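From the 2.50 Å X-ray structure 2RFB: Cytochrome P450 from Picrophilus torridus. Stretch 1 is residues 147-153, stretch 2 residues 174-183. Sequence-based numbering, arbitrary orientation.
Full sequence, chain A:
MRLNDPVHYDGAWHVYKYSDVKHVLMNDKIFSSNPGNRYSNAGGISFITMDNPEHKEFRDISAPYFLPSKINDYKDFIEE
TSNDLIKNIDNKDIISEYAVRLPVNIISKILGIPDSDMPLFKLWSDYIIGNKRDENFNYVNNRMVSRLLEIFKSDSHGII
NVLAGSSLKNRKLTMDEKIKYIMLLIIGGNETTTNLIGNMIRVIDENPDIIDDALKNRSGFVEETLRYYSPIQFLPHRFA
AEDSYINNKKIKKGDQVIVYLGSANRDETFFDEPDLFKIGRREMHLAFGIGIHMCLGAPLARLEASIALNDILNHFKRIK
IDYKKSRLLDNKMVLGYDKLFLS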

# COMPACT_ATOMS: atom_id res chain seq x y z
N ARG A 147 9.79 -12.92 20.06
CA ARG A 147 10.84 -13.17 19.06
C ARG A 147 11.45 -11.87 18.54
O ARG A 147 12.66 -11.77 18.38
CB ARG A 147 10.36 -14.01 17.87
CG ARG A 147 10.40 -15.52 18.06
CD ARG A 147 11.79 -16.08 18.45
NE ARG A 147 12.87 -15.59 17.58
CZ ARG A 147 14.16 -15.56 17.91
NH1 ARG A 147 14.58 -16.01 19.11
NH2 ARG A 147 15.05 -15.09 17.04
N LEU A 148 10.61 -10.88 18.29
CA LEU A 148 11.07 -9.59 17.80
C LEU A 148 12.19 -9.00 18.64
O LEU A 148 13.16 -8.45 18.11
CB LEU A 148 9.92 -8.59 17.69
CG LEU A 148 9.07 -8.71 16.42
CD1 LEU A 148 7.98 -7.65 16.40
CD2 LEU A 148 9.91 -8.63 15.11
N LEU A 149 12.05 -9.10 19.95
CA LEU A 149 13.00 -8.54 20.87
C LEU A 149 14.33 -9.28 20.79
O LEU A 149 15.38 -8.68 20.89
CB LEU A 149 12.43 -8.54 22.29
CG LEU A 149 11.22 -7.61 22.54
CD1 LEU A 149 10.77 -7.69 23.99
CD2 LEU A 149 11.49 -6.15 22.16
N GLU A 150 14.27 -10.59 20.60
CA GLU A 150 15.48 -11.37 20.38
C GLU A 150 16.17 -10.95 19.08
O GLU A 150 17.37 -10.78 19.04
CB GLU A 150 15.17 -12.88 20.41
CG GLU A 150 15.56 -13.66 21.72
CD GLU A 150 15.76 -12.80 22.99
OE1 GLU A 150 14.89 -11.95 23.33
OE2 GLU A 150 16.79 -13.01 23.70
N ILE A 151 15.41 -10.71 18.02
CA ILE A 151 16.00 -10.37 16.75
C ILE A 151 16.69 -9.02 16.81
O ILE A 151 17.85 -8.89 16.41
CB ILE A 151 14.96 -10.36 15.65
CG1 ILE A 151 14.39 -11.77 15.49
CG2 ILE A 151 15.57 -9.85 14.37
CD1 ILE A 151 12.96 -11.79 15.03
N PHE A 152 15.99 -8.04 17.37
CA PHE A 152 16.57 -6.72 17.58
C PHE A 152 17.96 -6.74 18.20
O PHE A 152 18.75 -5.82 17.99
CB PHE A 152 15.63 -5.83 18.40
CG PHE A 152 14.65 -5.07 17.56
CD1 PHE A 152 13.29 -5.35 17.64
CD2 PHE A 152 15.08 -4.10 16.68
CE1 PHE A 152 12.40 -4.66 16.87
CE2 PHE A 152 14.18 -3.41 15.89
CZ PHE A 152 12.85 -3.70 15.99
N LYS A 153 18.27 -7.79 18.96
CA LYS A 153 19.55 -7.82 19.66
C LYS A 153 20.61 -8.68 18.99
O LYS A 153 21.79 -8.51 19.26
CB LYS A 153 19.37 -8.09 21.16
CG LYS A 153 19.11 -6.78 21.95
CD LYS A 153 19.35 -6.93 23.46
CE LYS A 153 19.77 -5.61 24.14
NZ LYS A 153 18.78 -4.51 23.96
N THR A 174 12.60 4.59 20.96
CA THR A 174 11.88 3.72 21.88
C THR A 174 11.64 2.31 21.26
O THR A 174 11.66 2.12 20.05
CB THR A 174 10.59 4.47 22.32
OG1 THR A 174 10.78 5.00 23.64
CG2 THR A 174 9.32 3.63 22.26
N MET A 175 11.43 1.32 22.12
CA MET A 175 11.16 -0.03 21.66
C MET A 175 9.73 -0.14 21.14
O MET A 175 9.46 -0.93 20.26
CB MET A 175 11.47 -1.05 22.77
CG MET A 175 11.33 -2.54 22.42
SD MET A 175 11.91 -3.08 20.78
CE MET A 175 13.65 -3.32 21.11
N ASP A 176 8.82 0.69 21.66
CA ASP A 176 7.47 0.76 21.13
C ASP A 176 7.46 1.42 19.75
O ASP A 176 6.58 1.18 18.91
CB ASP A 176 6.50 1.49 22.07
CG ASP A 176 5.05 1.49 21.55
OD1 ASP A 176 4.48 0.38 21.34
OD2 ASP A 176 4.48 2.58 21.32
N GLU A 177 8.46 2.27 19.51
CA GLU A 177 8.57 2.95 18.24
C GLU A 177 9.15 2.01 17.22
O GLU A 177 8.73 2.01 16.07
CB GLU A 177 9.41 4.21 18.36
CG GLU A 177 8.65 5.38 18.94
CD GLU A 177 9.57 6.42 19.58
OE1 GLU A 177 10.79 6.14 19.82
OE2 GLU A 177 9.06 7.53 19.86
N LYS A 178 10.11 1.19 17.64
CA LYS A 178 10.69 0.23 16.74
C LYS A 178 9.62 -0.78 16.28
O LYS A 178 9.54 -1.08 15.09
CB LYS A 178 11.91 -0.46 17.36
CG LYS A 178 13.17 0.41 17.53
CD LYS A 178 14.11 -0.17 18.62
CE LYS A 178 15.27 0.76 18.89
NZ LYS A 178 15.81 0.68 20.30
N ILE A 179 8.80 -1.30 17.21
CA ILE A 179 7.78 -2.28 16.82
C ILE A 179 6.77 -1.63 15.89
O ILE A 179 6.45 -2.18 14.80
CB ILE A 179 7.01 -2.86 18.00
CG1 ILE A 179 7.94 -3.30 19.14
CG2 ILE A 179 6.04 -3.98 17.53
CD1 ILE A 179 8.73 -4.55 18.90
N LYS A 180 6.27 -0.46 16.29
CA LYS A 180 5.25 0.20 15.50
C LYS A 180 5.77 0.51 14.10
O LYS A 180 5.02 0.39 13.12
CB LYS A 180 4.71 1.47 16.18
CG LYS A 180 4.00 1.25 17.52
CD LYS A 180 2.87 0.22 17.47
CE LYS A 180 2.18 0.06 18.85
NZ LYS A 180 2.33 1.30 19.70
N TYR A 181 7.06 0.86 14.00
CA TYR A 181 7.71 1.17 12.70
C TYR A 181 7.59 -0.02 11.77
O TYR A 181 7.12 0.11 10.64
CB TYR A 181 9.21 1.53 12.90
CG TYR A 181 9.86 2.40 11.81
CD1 TYR A 181 10.27 3.72 12.09
CD2 TYR A 181 10.08 1.90 10.54
CE1 TYR A 181 10.87 4.50 11.10
CE2 TYR A 181 10.70 2.68 9.53
CZ TYR A 181 11.08 3.97 9.82
OH TYR A 181 11.68 4.73 8.84
N ILE A 182 8.00 -1.17 12.27
CA ILE A 182 7.87 -2.45 11.57
C ILE A 182 6.42 -2.75 11.28
O ILE A 182 6.07 -3.08 10.15
CB ILE A 182 8.54 -3.53 12.41
CG1 ILE A 182 10.06 -3.37 12.31
CG2 ILE A 182 8.08 -4.95 12.07
CD1 ILE A 182 10.74 -4.04 13.45
N MET A 183 5.55 -2.58 12.27
CA MET A 183 4.12 -2.76 12.03
C MET A 183 3.60 -1.90 10.88
O MET A 183 2.80 -2.36 10.08
CB MET A 183 3.33 -2.52 13.29
CG MET A 183 3.38 -3.67 14.22
SD MET A 183 2.52 -3.28 15.73
CE MET A 183 0.82 -3.28 15.18

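How do the two helices meet? Their axes cross steeply, at 103° between N-to-C directions, and come no closer than 11.7 Å, so side chains must bridge the gap. No hydrogen bond links the stretches; the contact is built from apolar surface. Arg-147, at the start of stretch 1, lies out of reach, and the first residue to take part is Leu-148. Its CA-to-CB bond points toward stretch 2, and Leu-148 CD1 lies 4.1 Å from CD1 of Ile-179, an ordinary van der Waals contact between methyl groups.

What does Leu-149 add, one step along the helix? Its CA-to-CB bond points sideways, but the end of the side chain comes nearer, bringing Leu-149 CD2 to 3.4 Å from SD of Met-175. Met-175 reaches across in the same manner, with chi1 t and both chi2 and chi3 p. The next two residues, Glu-150 and Ile-151, are out of reach, since the turn of the helix places them off the side that meets stretch 2.

Why does Phe-152 dominate the contact? It returns to the facing side one turn after Leu-148, with Phe-152 N hydrogen-bonded to Leu-148 O at 3.0 Å, and its ring fits as a knob among Met-175, Lys-178, Ile-179 and Ile-182. Phe-152 CZ lies 3.3 Å from Ile-182 CD1, a tight approach, and 3.6 Å from Lys-178 CB. Lys-178 CD lies over one face of the ring, so the aliphatic part of this lysine serves as apolar packing while the end of its side chain leads away.

How do the other neighbours approach that ring? All come obliquely. Met-175 places CE 4.0 Å from Phe-152 CD1, and Met-175 SD stands 4.6 Å from the Phe-152 ring centroid in a sulfur-aromatic interaction. Ile-179 CD1 is 4.2 Å from Phe-152 CE1, so this one methyl touches both Leu-148 and Phe-152.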